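Local coordinates for DNA binding protein (Mycobacterium tuberculosis, PDB 4NB5) that binds the promoters of its own gene and of the MmpS2-MmpL2, MmpS4-MmpL4 and MmpS5-MmpL5 transport systems as a homodimeric MarR-type repressor and thereby controls their expression, at the interface of chains A and B. Numbering follows the deposited sequence. Chains: chain A/B, DNA binding protein.

The interface of chains A and B. Residues chain A 117-118, 121, 136, 139; chain B 19, 23, 44-45.
The aromatic ring of B:Phe19 meets helix 99-124 of chain A along its CD1–CE1 side, which approaches the backbone carbonyl of A:Leu117, with CE1 lying 3.2 Å from A:Leu117 O. The carbonyl carbon of A:Leu117 is near the plane of the ring, so the phenyl presents its rim to the peptide. One turn further along the helix, A:Gly121 brings its bare CA to 3.6 Å from B:Phe19 CD1, and the ring packs directly on the main chain. At its far end B:Phe19 CZ touches methyl CD2 of A:Leu136 at 3.7 Å, the two side chains running past each other in opposite directions. The other methyl of this leucine, CD1, packs on B:Val45 CG1 (3.7 Å), so its two branches bridge helices 16-28 and 34-45 of chain B. One turn further along helix 134-158, the extended chain of A:Met139, with CG trans to the backbone N (chi1 168°), carries SD to methyl CD1 of B:Leu44 (3.8 Å), the two side chains crossing at about a right angle. B:Met23 bends at chi2 and chi3 (-70° and -73°); within chain B its CG sits over the rim of one face of the B:Phe19 ring, while SD reaches A:Leu117 CD1 at 3.9 Å. A water adds a polar link, 3.0 Å from A:Leu136 N and 2.8 Å from B:Leu44 O. This largely apolar patch, repeated by the two-fold, ties the long helices of one subunit to the N-terminal helices of the other and helps hold the MarR-type homodimer together.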
# COMPACT_ATOMS: atom_id res chain seq x y z
N LEU A 117 2.59 24.86 2.42
CA LEU A 117 1.43 24.79 3.30
C LEU A 117 1.83 24.24 4.67
O LEU A 117 1.34 24.72 5.70
CB LEU A 117 0.31 23.94 2.70
CG LEU A 117 -0.39 24.52 1.47
CD1 LEU A 117 -1.53 23.61 1.03
CD2 LEU A 117 -0.91 25.91 1.76
N ALA A 118 2.71 23.25 4.69
CA ALA A 118 3.22 22.76 5.97
C ALA A 118 3.82 23.93 6.77
O ALA A 118 3.67 23.99 7.99
CB ALA A 118 4.27 21.67 5.76
N GLY A 121 1.08 25.81 8.44
CA GLY A 121 0.65 25.05 9.60
C GLY A 121 1.60 25.21 10.77
O GLY A 121 1.17 25.33 11.92
N LEU A 136 3.71 17.98 11.36
CA LEU A 136 4.00 18.94 10.30
C LEU A 136 5.50 18.98 9.97
O LEU A 136 5.87 19.17 8.82
CB LEU A 136 3.50 20.33 10.69
CG LEU A 136 2.00 20.55 10.54
CD1 LEU A 136 1.58 21.80 11.33
CD2 LEU A 136 1.60 20.68 9.06
N MET A 139 6.25 16.00 7.80
CA MET A 139 5.69 16.27 6.48
C MET A 139 6.63 17.15 5.68
O MET A 139 7.01 16.83 4.54
CB MET A 139 4.33 16.95 6.63
CG MET A 139 3.76 17.54 5.36
SD MET A 139 2.21 18.39 5.73
CE MET A 139 1.70 18.94 4.10
N PHE B 19 -4.91 27.04 7.61
CA PHE B 19 -4.13 25.92 7.10
C PHE B 19 -5.06 24.82 6.57
O PHE B 19 -4.87 24.29 5.46
CB PHE B 19 -3.22 25.36 8.20
CG PHE B 19 -2.60 24.05 7.86
CD1 PHE B 19 -1.57 23.97 6.94
CD2 PHE B 19 -3.07 22.88 8.44
CE1 PHE B 19 -1.01 22.75 6.62
CE2 PHE B 19 -2.52 21.66 8.13
CZ PHE B 19 -1.49 21.59 7.22
N MET B 23 -5.34 23.45 2.75
CA MET B 23 -5.20 22.03 2.41
C MET B 23 -6.39 21.54 1.57
O MET B 23 -6.22 20.78 0.62
CB MET B 23 -5.06 21.20 3.68
CG MET B 23 -3.70 21.37 4.36
SD MET B 23 -2.32 20.62 3.44
CE MET B 23 -2.65 18.89 3.74
N LEU B 44 -3.32 16.67 10.73
CA LEU B 44 -1.95 17.14 10.87
C LEU B 44 -1.75 18.10 12.04
O LEU B 44 -0.64 18.26 12.52
CB LEU B 44 -1.52 17.84 9.58
CG LEU B 44 -1.00 16.87 8.52
CD1 LEU B 44 -1.16 17.47 7.14
CD2 LEU B 44 0.44 16.52 8.76
N VAL B 45 -2.82 18.75 12.50
CA VAL B 45 -2.68 19.79 13.52
C VAL B 45 -3.53 19.58 14.76
O VAL B 45 -3.35 20.29 15.74
CB VAL B 45 -3.02 21.19 12.96
CG1 VAL B 45 -2.02 21.58 11.88
CG2 VAL B 45 -4.44 21.24 12.44
O HOH W 1 1.89 18.79 13.53